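Local coordinates for protein 11S globulin (Wrightia tinctoria, PDB 5WXU) that probably serves as a hexameric seed storage globulin and binds the plant hormone auxin (indole-3-acetic acid), at residues B[63-68]-B[83-88]; B[104-109]-B[178-183]; B[90-95]-B[257-262]. All blocks are in the same frame, centred on the assembly; numbering follows the deposited sequence.

Contact 1: B[63-68]-B[83-88]. With PO4 (phosphate ion), chain N.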
loop_
_atom_site.group_PDB
_atom_site.type_symbol
_atom_site.label_atom_id
_atom_site.label_comp_id
_atom_site.label_asym_id
_atom_site.label_seq_id
_atom_site.Cartn_x
_atom_site.Cartn_y
_atom_site.Cartn_z
ATOM N N GLY B 63 38.333 -22.494 -6.663
ATOM C CA GLY B 63 38.218 -21.126 -7.096
ATOM C C GLY B 63 38.831 -20.223 -6.081
ATOM O O GLY B 63 39.567 -20.697 -5.228
ATOM N N TYR B 64 38.504 -18.940 -6.161
ATOM C CA TYR B 64 38.974 -17.940 -5.266
ATOM C C TYR B 64 38.014 -16.761 -5.151
ATOM O O TYR B 64 37.131 -16.591 -6.004
ATOM C CB TYR B 64 40.334 -17.386 -5.665
ATOM C CG TYR B 64 40.437 -16.810 -7.054
ATOM C CD1 TYR B 64 40.818 -17.590 -8.139
ATOM C CD2 TYR B 64 40.215 -15.445 -7.252
ATOM C CE1 TYR B 64 40.906 -17.025 -9.433
ATOM C CE2 TYR B 64 40.336 -14.885 -8.488
ATOM C CZ TYR B 64 40.693 -15.673 -9.571
ATOM O OH TYR B 64 40.811 -15.066 -10.795
ATOM N N SER B 65 38.188 -16.007 -4.076
ATOM C CA SER B 65 37.363 -14.820 -3.813
ATOM C C SER B 65 38.185 -13.606 -3.629
ATOM O O SER B 65 39.010 -13.571 -2.744
ATOM C CB SER B 65 36.504 -15.065 -2.564
ATOM O OG SER B 65 35.712 -16.247 -2.716
ATOM N N GLU B 66 37.907 -12.537 -4.370
ATOM C CA GLU B 66 38.645 -11.285 -4.252
ATOM C C GLU B 66 37.751 -10.279 -3.617
ATOM O O GLU B 66 36.581 -10.123 -4.075
ATOM C CB GLU B 66 39.086 -10.771 -5.624
ATOM C CG GLU B 66 39.878 -11.799 -6.424
ATOM C CD GLU B 66 40.413 -11.152 -7.720
ATOM O OE1 GLU B 66 39.694 -11.081 -8.715
ATOM O OE2 GLU B 66 41.553 -10.703 -7.732
ATOM N N ILE B 67 38.259 -9.623 -2.584
ATOM C CA ILE B 67 37.504 -8.687 -1.763
ATOM C C ILE B 67 38.027 -7.290 -1.901
ATOM O O ILE B 67 39.245 -7.052 -1.748
ATOM C CB ILE B 67 37.519 -9.134 -0.305
ATOM C CG1 ILE B 67 36.976 -10.539 -0.209
ATOM C CG2 ILE B 67 36.766 -8.132 0.568
ATOM C CD1 ILE B 67 37.217 -11.121 1.164
ATOM N N TRP B 68 37.128 -6.316 -2.170
ATOM C CA TRP B 68 37.522 -4.895 -2.162
ATOM C C TRP B 68 37.605 -4.482 -0.730
ATOM O O TRP B 68 36.862 -5.002 0.154
ATOM C CB TRP B 68 36.523 -3.999 -2.915
ATOM C CG TRP B 68 36.690 -3.962 -4.433
ATOM C CD1 TRP B 68 37.249 -2.962 -5.070
ATOM C CD2 TRP B 68 36.363 -4.965 -5.439
ATOM N NE1 TRP B 68 37.305 -3.212 -6.400
ATOM C CE2 TRP B 68 36.757 -4.432 -6.672
ATOM C CE3 TRP B 68 35.737 -6.240 -5.421
ATOM C CZ2 TRP B 68 36.594 -5.105 -7.877
ATOM C CZ3 TRP B 68 35.541 -6.895 -6.631
ATOM C CH2 TRP B 68 35.964 -6.325 -7.850
ATOM N N THR B 83 32.644 -8.096 -3.695
ATOM C CA THR B 83 33.412 -9.331 -3.841
ATOM C C THR B 83 33.339 -9.871 -5.239
ATOM O O THR B 83 32.293 -9.840 -5.884
ATOM C CB THR B 83 32.879 -10.424 -2.926
ATOM O OG1 THR B 83 32.694 -9.897 -1.620
ATOM C CG2 THR B 83 33.863 -11.626 -2.813
ATOM N N ARG B 84 34.469 -10.415 -5.721
ATOM C CA ARG B 84 34.507 -11.094 -7.051
ATOM C C ARG B 84 34.804 -12.557 -6.797
ATOM O O ARG B 84 35.949 -12.908 -6.404
ATOM C CB ARG B 84 35.506 -10.452 -8.021
ATOM C CG ARG B 84 35.556 -11.099 -9.373
ATOM C CD ARG B 84 36.215 -10.196 -10.416
ATOM N NE ARG B 84 37.609 -9.907 -10.114
ATOM C CZ ARG B 84 38.304 -8.797 -10.406
ATOM N NH1 ARG B 84 37.758 -7.686 -10.968
ATOM N NH2 ARG B 84 39.637 -8.785 -10.109
ATOM N N HIS B 85 33.814 -13.416 -7.009
ATOM C CA HIS B 85 34.093 -14.840 -6.862
ATOM C C HIS B 85 34.406 -15.437 -8.207
ATOM O O HIS B 85 33.775 -15.120 -9.184
ATOM C CB HIS B 85 32.919 -15.591 -6.249
ATOM C CG HIS B 85 32.570 -15.192 -4.866
ATOM N ND1 HIS B 85 33.358 -15.461 -3.749
ATOM C CD2 HIS B 85 31.458 -14.541 -4.390
ATOM C CE1 HIS B 85 32.742 -15.010 -2.663
ATOM N NE2 HIS B 85 31.589 -14.440 -3.027
ATOM N N VAL B 86 35.400 -16.355 -8.242
ATOM C CA VAL B 86 35.803 -16.950 -9.468
ATOM C C VAL B 86 35.743 -18.430 -9.192
ATOM O O VAL B 86 36.447 -18.898 -8.306
ATOM C CB VAL B 86 37.191 -16.465 -9.916
ATOM C CG1 VAL B 86 37.629 -17.269 -11.142
ATOM C CG2 VAL B 86 37.138 -14.975 -10.249
ATOM N N ILE B 87 34.823 -19.138 -9.835
ATOM C CA ILE B 87 34.539 -20.521 -9.529
ATOM C C ILE B 87 35.036 -21.342 -10.716
ATOM O O ILE B 87 34.505 -21.225 -11.783
ATOM C CB ILE B 87 33.033 -20.769 -9.313
ATOM C CG1 ILE B 87 32.461 -19.869 -8.158
ATOM C CG2 ILE B 87 32.703 -22.206 -8.979
ATOM C CD1 ILE B 87 30.948 -19.786 -8.158
ATOM N N GLU B 88 35.970 -22.243 -10.470
ATOM C CA GLU B 88 36.446 -23.158 -11.517
ATOM C C GLU B 88 35.420 -24.066 -12.071
ATOM O O GLU B 88 34.385 -24.324 -11.473
ATOM C CB GLU B 88 37.598 -24.017 -10.975
ATOM C CG GLU B 88 38.825 -23.188 -10.697
ATOM C CD GLU B 88 39.930 -23.973 -9.960
ATOM O OE1 GLU B 88 39.962 -25.241 -10.030
ATOM O OE2 GLU B 88 40.766 -23.316 -9.278
HETATM P P PO4 N . 28.488 -14.732 -0.195
HETATM O O1 PO4 N . 28.405 -15.422 1.259
HETATM O O2 PO4 N . 27.707 -15.280 -1.378
HETATM O O3 PO4 N . 27.719 -13.408 -0.109
HETATM O O4 PO4 N . 29.856 -14.185 -0.606
#
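The Tyr64 ring carries Val86 on one face, CB lying 3.7 Å from the ring centroid in a CH-pi contact, with methyl CG1 beside CE1 and CG2 beside CE2. Glu66 CG sits in plane at the edge of the same ring. Tyr64 reaches this place with CG wedged between backbone N and carbonyl carbon (chi1 56°). The His85 ring has Thr83 CG2 over one face and two partners at its edge: ND1 hydrogen-bonds Ser65 OG at 2.7 Å, and NE2 donates to phosphate O4 at 3.0 Å. The Trp68 indole presents its edge to the backbone at Thr83 and Arg84, with CZ3 3.8 Å from Arg84 CB, while its NE1 bonds Leu52 O. Over one face of the Arg84 guanidinium stands Trp68 CH2, the two planes 76° apart. At the guanidinium edge, Glu66 OE1 accepts both NH2 (2.7 Å) and NE (2.8 Å); it lies close to the guanidinium plane, while the two nitrogens approach it from above the carboxylate plane. A bend at chi3 turns Arg84 into this side-on grip, while NH1 goes to Tyr357 OH and Gly383 O. An alanine here would remove both donors to Glu66 OE1 and would probably loosen the tie to the second cupin domain and the packing on Trp68. Beneath, paired backbone bonds join Tyr64 with Val86 and Glu66 with Arg84. Gly63 passes so close to Val86 O that a CB would clash with it. This is antiparallel pairing of neighbouring strands in a cupin beta-barrel, with Ser65, Thr83 and His85 on the face toward the phosphate, a probable crystallisation ion also held by Ser96, Asn98, His168 and Arg199.

Contact 2: B[104-109]-B[178-183]; sequences IIVVQG and LVLLVI
Four backbone hydrogen bonds zip strand 104-108 to strand 178-183. Ile105 and Leu181 form a reciprocal pair: Ile105 N gives a nearly straight bond to Leu181 O at 2.8 Å (175° at the hydrogen), and Leu181 N returns one to Ile105 O at 3.0 Å. One step on, two residues share a single partner. Val107 N donates to Val179 O at 2.9 Å, whereas Val179 N finds its acceptor on the following residue, Gln108 O. The kink comes from the helix-like backbone of Val107, whose psi is -33°. Polar groups turned from this seam are met by the flanking strands and, at Gly157, by the residue just before strand 158-162: the backbone of Ile104 bonds Ile160 and that of Val106 bonds Gly157 and Asp158, while Leu178 pairs with Ile87 and Leu180 with His85. The amide NE2 of Gln108 donates to Lys177 O. The side-chain contacts across the seam are almost wholly hydrocarbon. Ile105 and Leu181 run alongside each other, CD1 to CD2 3.6 Å, and Val107 CG2 crosses to Leu181 CB; this face packs on Tyr357 and Tyr406 of the second cupin domain. On the reverse, Leu180 CD2 lies 3.9 Å from Val106 CG2, and its CB meets Ile104 CG2 at the same distance. Val107 and Gln108 opposite Val179 make a classic beta bulge, set in the antiparallel sheet of an 11S globulin cupin barrel.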
loop_
_atom_site.group_PDB
_atom_site.type_symbol
_atom_site.label_atom_id
_atom_site.label_comp_id
_atom_site.label_asym_id
_atom_site.label_seq_id
_atom_site.Cartn_x
_atom_site.Cartn_y
_atom_site.Cartn_z
ATOM N N ILE B 104 23.938 -9.935 -7.489
ATOM C CA ILE B 104 25.053 -10.729 -8.093
ATOM C C ILE B 104 25.039 -10.510 -9.587
ATOM O O ILE B 104 24.021 -10.729 -10.226
ATOM C CB ILE B 104 24.870 -12.201 -7.778
ATOM C CG1 ILE B 104 24.896 -12.427 -6.280
ATOM C CG2 ILE B 104 26.052 -13.021 -8.392
ATOM C CD1 ILE B 104 24.550 -13.799 -5.801
ATOM N N ILE B 105 26.141 -10.034 -10.170
ATOM C CA ILE B 105 26.280 -9.866 -11.618
ATOM C C ILE B 105 27.088 -11.047 -12.135
ATOM O O ILE B 105 28.175 -11.310 -11.647
ATOM C CB ILE B 105 26.998 -8.574 -11.951
ATOM C CG1 ILE B 105 26.131 -7.397 -11.533
ATOM C CG2 ILE B 105 27.294 -8.493 -13.448
ATOM C CD1 ILE B 105 27.004 -6.244 -11.212
ATOM N N VAL B 106 26.519 -11.790 -13.042
ATOM C CA VAL B 106 27.248 -12.890 -13.678
ATOM C C VAL B 106 28.058 -12.288 -14.802
ATOM O O VAL B 106 27.548 -12.026 -15.913
ATOM C CB VAL B 106 26.345 -14.018 -14.156
ATOM C CG1 VAL B 106 27.253 -15.171 -14.683
ATOM C CG2 VAL B 106 25.410 -14.459 -13.018
ATOM N N VAL B 107 29.362 -12.159 -14.534
ATOM C CA VAL B 107 30.315 -11.450 -15.410
ATOM C C VAL B 107 30.774 -12.342 -16.559
ATOM O O VAL B 107 30.973 -11.878 -17.691
ATOM C CB VAL B 107 31.530 -10.973 -14.569
ATOM C CG1 VAL B 107 32.623 -10.417 -15.466
ATOM C CG2 VAL B 107 31.120 -9.854 -13.640
ATOM N N GLN B 108 30.855 -13.634 -16.277
ATOM C CA GLN B 108 31.259 -14.651 -17.237
ATOM C C GLN B 108 30.776 -16.011 -16.788
ATOM O O GLN B 108 30.763 -16.287 -15.610
ATOM C CB GLN B 108 32.783 -14.669 -17.326
ATOM C CG GLN B 108 33.396 -15.845 -18.075
ATOM C CD GLN B 108 34.933 -15.816 -18.013
ATOM O OE1 GLN B 108 35.542 -14.838 -18.465
ATOM N NE2 GLN B 108 35.562 -16.888 -17.479
ATOM N N GLY B 109 30.431 -16.866 -17.736
ATOM C CA GLY B 109 30.172 -18.236 -17.472
ATOM C C GLY B 109 28.718 -18.524 -17.358
ATOM O O GLY B 109 27.886 -17.662 -17.672
ATOM N N LEU B 178 33.253 -19.441 -13.868
ATOM C CA LEU B 178 32.043 -18.668 -13.546
ATOM C C LEU B 178 32.464 -17.526 -12.673
ATOM O O LEU B 178 33.056 -17.756 -11.634
ATOM C CB LEU B 178 31.101 -19.566 -12.857
ATOM C CG LEU B 178 29.778 -18.966 -12.331
ATOM C CD1 LEU B 178 28.945 -18.469 -13.481
ATOM C CD2 LEU B 178 28.993 -20.025 -11.586
ATOM N N VAL B 179 32.215 -16.272 -13.065
ATOM C CA VAL B 179 32.788 -15.121 -12.359
ATOM C C VAL B 179 31.538 -14.334 -11.901
ATOM O O VAL B 179 30.719 -13.972 -12.749
ATOM C CB VAL B 179 33.678 -14.246 -13.242
ATOM C CG1 VAL B 179 34.050 -12.971 -12.548
ATOM C CG2 VAL B 179 34.917 -15.054 -13.660
ATOM N N LEU B 180 31.411 -14.253 -10.581
ATOM C CA LEU B 180 30.336 -13.486 -9.923
ATOM C C LEU B 180 30.837 -12.216 -9.212
ATOM O O LEU B 180 31.708 -12.263 -8.333
ATOM C CB LEU B 180 29.633 -14.398 -8.937
ATOM C CG LEU B 180 29.152 -15.779 -9.408
ATOM C CD1 LEU B 180 28.577 -16.518 -8.225
ATOM C CD2 LEU B 180 28.215 -15.741 -10.634
ATOM N N LEU B 181 30.257 -11.065 -9.537
ATOM C CA LEU B 181 30.540 -9.842 -8.871
ATOM C C LEU B 181 29.318 -9.612 -7.944
ATOM O O LEU B 181 28.230 -9.457 -8.460
ATOM C CB LEU B 181 30.620 -8.678 -9.797
ATOM C CG LEU B 181 30.925 -7.359 -9.051
ATOM C CD1 LEU B 181 32.425 -7.260 -8.973
ATOM C CD2 LEU B 181 30.267 -6.138 -9.656
ATOM N N VAL B 182 29.562 -9.589 -6.639
ATOM C CA VAL B 182 28.532 -9.523 -5.561
ATOM C C VAL B 182 28.687 -8.177 -4.867
ATOM O O VAL B 182 29.757 -7.840 -4.298
ATOM C CB VAL B 182 28.674 -10.614 -4.539
ATOM C CG1 VAL B 182 27.495 -10.560 -3.577
ATOM C CG2 VAL B 182 28.771 -12.010 -5.176
ATOM N N ILE B 183 27.603 -7.408 -4.895
ATOM C CA ILE B 183 27.510 -6.148 -4.200
ATOM C C ILE B 183 26.526 -6.389 -3.065
ATOM O O ILE B 183 25.319 -6.632 -3.270
ATOM C CB ILE B 183 27.037 -5.013 -5.071
ATOM C CG1 ILE B 183 27.875 -4.836 -6.321
ATOM C CG2 ILE B 183 27.064 -3.700 -4.289
ATOM C CD1 ILE B 183 29.377 -4.777 -6.110
#

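Contact 3: B[90-95]-B[257-262]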
loop_
_atom_site.group_PDB
_atom_site.type_symbol
_atom_site.label_atom_id
_atom_site.label_comp_id
_atom_site.label_asym_id
_atom_site.label_seq_id
_atom_site.Cartn_x
_atom_site.Cartn_y
_atom_site.Cartn_z
ATOM N N ARG B 90 33.436 -27.357 -12.621
ATOM C CA ARG B 90 32.928 -28.301 -11.656
ATOM C C ARG B 90 33.094 -27.857 -10.189
ATOM O O ARG B 90 32.987 -28.677 -9.290
ATOM C CB ARG B 90 33.493 -29.671 -11.948
ATOM C CG ARG B 90 32.956 -30.247 -13.253
ATOM C CD ARG B 90 33.445 -31.658 -13.548
ATOM N NE ARG B 90 32.802 -32.127 -14.777
ATOM C CZ ARG B 90 32.869 -33.364 -15.264
ATOM N NH1 ARG B 90 33.575 -34.314 -14.638
ATOM N NH2 ARG B 90 32.216 -33.648 -16.392
ATOM N N GLY B 91 33.270 -26.541 -9.967
ATOM C CA GLY B 91 33.336 -25.961 -8.644
ATOM C C GLY B 91 31.945 -25.671 -8.041
ATOM O O GLY B 91 31.051 -25.091 -8.729
ATOM N N LEU B 92 31.812 -26.057 -6.763
ATOM C CA LEU B 92 30.608 -25.852 -5.938
ATOM C C LEU B 92 30.909 -24.843 -4.833
ATOM O O LEU B 92 31.794 -25.067 -3.986
ATOM C CB LEU B 92 30.115 -27.203 -5.411
ATOM C CG LEU B 92 29.040 -27.228 -4.335
ATOM C CD1 LEU B 92 27.790 -26.534 -4.923
ATOM C CD2 LEU B 92 28.723 -28.662 -3.926
ATOM N N PHE B 93 30.219 -23.671 -4.856
ATOM C CA PHE B 93 30.367 -22.659 -3.868
ATOM C C PHE B 93 29.402 -23.037 -2.722
ATOM O O PHE B 93 28.194 -23.158 -2.935
ATOM C CB PHE B 93 30.019 -21.275 -4.496
ATOM C CG PHE B 93 30.278 -20.065 -3.629
ATOM C CD1 PHE B 93 31.181 -20.043 -2.592
ATOM C CD2 PHE B 93 29.650 -18.859 -3.945
ATOM C CE1 PHE B 93 31.466 -18.892 -1.887
ATOM C CE2 PHE B 93 29.908 -17.684 -3.207
ATOM C CZ PHE B 93 30.803 -17.716 -2.154
ATOM N N VAL B 94 29.978 -23.345 -1.557
ATOM C CA VAL B 94 29.302 -23.872 -0.388
ATOM C C VAL B 94 28.124 -22.901 -0.045
ATOM O O VAL B 94 28.321 -21.688 -0.010
ATOM C CB VAL B 94 30.271 -23.980 0.767
ATOM C CG1 VAL B 94 29.587 -24.362 2.066
ATOM C CG2 VAL B 94 31.377 -25.024 0.468
ATOM N N PRO B 95 26.972 -23.480 0.245
ATOM C CA PRO B 95 25.893 -22.618 0.650
ATOM C C PRO B 95 26.196 -21.710 1.833
ATOM O O PRO B 95 26.859 -22.096 2.794
ATOM C CB PRO B 95 24.814 -23.604 1.032
ATOM C CG PRO B 95 25.172 -24.915 0.315
ATOM C CD PRO B 95 26.615 -24.898 0.409
ATOM N N TYR B 257 35.953 -22.902 0.610
ATOM C CA TYR B 257 34.487 -22.771 0.495
ATOM C C TYR B 257 33.996 -22.892 -0.917
ATOM O O TYR B 257 32.836 -22.588 -1.227
ATOM C CB TYR B 257 34.070 -21.426 1.118
ATOM C CG TYR B 257 34.379 -21.357 2.577
ATOM C CD1 TYR B 257 35.593 -20.929 3.039
ATOM C CD2 TYR B 257 33.466 -21.811 3.492
ATOM C CE1 TYR B 257 35.858 -20.966 4.401
ATOM C CE2 TYR B 257 33.704 -21.793 4.841
ATOM C CZ TYR B 257 34.890 -21.341 5.295
ATOM O OH TYR B 257 35.081 -21.371 6.670
ATOM N N MET B 258 34.865 -23.359 -1.821
ATOM C CA MET B 258 34.465 -23.780 -3.147
ATOM C C MET B 258 35.156 -25.126 -3.364
ATOM O O MET B 258 36.389 -25.184 -3.219
ATOM C CB MET B 258 34.899 -22.820 -4.256
ATOM C CG MET B 258 34.424 -21.388 -4.146
ATOM S SD MET B 258 35.112 -20.415 -5.475
ATOM C CE MET B 258 34.563 -18.738 -5.082
ATOM N N VAL B 259 34.377 -26.165 -3.557
ATOM C CA VAL B 259 34.903 -27.544 -3.690
ATOM C C VAL B 259 34.672 -28.139 -5.070
ATOM O O VAL B 259 33.643 -27.912 -5.752
ATOM C CB VAL B 259 34.324 -28.451 -2.637
ATOM C CG1 VAL B 259 34.587 -27.867 -1.256
ATOM C CG2 VAL B 259 32.834 -28.735 -2.842
ATOM N N ARG B 260 35.618 -28.982 -5.499
ATOM C CA ARG B 260 35.515 -29.645 -6.767
ATOM C C ARG B 260 34.608 -30.811 -6.702
ATOM O O ARG B 260 34.736 -31.632 -5.831
ATOM C CB ARG B 260 36.877 -30.177 -7.198
ATOM C CG ARG B 260 36.790 -30.901 -8.549
ATOM C CD ARG B 260 38.010 -30.629 -9.425
ATOM N NE ARG B 260 38.028 -29.230 -9.860
ATOM C CZ ARG B 260 38.860 -28.273 -9.426
ATOM N NH1 ARG B 260 39.815 -28.517 -8.517
ATOM N NH2 ARG B 260 38.733 -27.037 -9.917
ATOM N N VAL B 261 33.699 -30.921 -7.643
ATOM C CA VAL B 261 32.841 -32.069 -7.765
ATOM C C VAL B 261 33.363 -32.806 -9.025
ATOM O O VAL B 261 33.148 -32.352 -10.144
ATOM C CB VAL B 261 31.377 -31.643 -7.951
ATOM C CG1 VAL B 261 30.415 -32.844 -7.996
ATOM C CG2 VAL B 261 31.007 -30.640 -6.865
ATOM N N ARG B 262 34.026 -33.946 -8.831
ATOM C CA ARG B 262 34.855 -34.525 -9.906
ATOM C C ARG B 262 34.037 -34.980 -11.103
ATOM O O ARG B 262 34.417 -34.700 -12.243
ATOM C CB ARG B 262 35.767 -35.677 -9.378
ATOM C CG ARG B 262 35.032 -36.882 -8.758
ATOM C CD ARG B 262 35.946 -38.044 -8.338
ATOM N NE ARG B 262 35.982 -39.144 -9.319
ATOM C CZ ARG B 262 36.614 -40.315 -9.149
ATOM N NH1 ARG B 262 37.289 -40.579 -8.032
ATOM N NH2 ARG B 262 36.576 -41.242 -10.108
#
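Arg90, just before strand 91-98, has CG anti to its carbonyl carbon and runs extended out to NE along the end of segment 257-262. Its CB presses on Val261 O at 3.2 Å, CG passes the same oxygen, and CD touches both Val261 O and Arg262 O. At the tip, NH1 donates to Arg262 O at 2.6 Å, on a carbonyl lone pair and close to the guanidinium plane, though bent at the hydrogen (143°). Further along, Arg90 O accepts from Val261 N, Leu92 and Val259 exchange two bonds of 2.8 Å, and Val94 N reaches Tyr257 O from above the carbonyl plane. Leu92 CB touches Val259 CG2 and Val261 CG2, the latter at 3.8 Å. Met258 extends obliquely across Phe93, its CE over one face of the ring, SD 5.5 Å from the centroid in a Met-aromatic contact. Tyr257 O lies at the edge of that ring. Strand 258-260 thus borders strand 91-98, which also pairs with strand 168-172; Phe93 and Met258 pack on strand 80-87, while Leu92, Val94 and Pro95 meet helix 431-438 of a second subunit.

How the contacts relate
Contacts 1 and 2 belong to one sheet, since strand 80-87 lies beside strand 178-185, with the backbone of Thr83 meeting that of Val182. Contact 3 sits on another sheet, and touches contact 1 through the Glu88–Arg260 salt bridge, the His85 and Phe93 rings and Met258; it makes no contact with contact 2. Chemistry follows place. Nearest the chain's centre, contact 2 has almost purely aliphatic side-chain packing. Contact 1, also mainly buried, mixes an ion pair and aromatic packing on one face with a polar phosphate pocket on the other. Contact 3 combines a buried apolar middle against a second subunit with exposed arginines at its outer end.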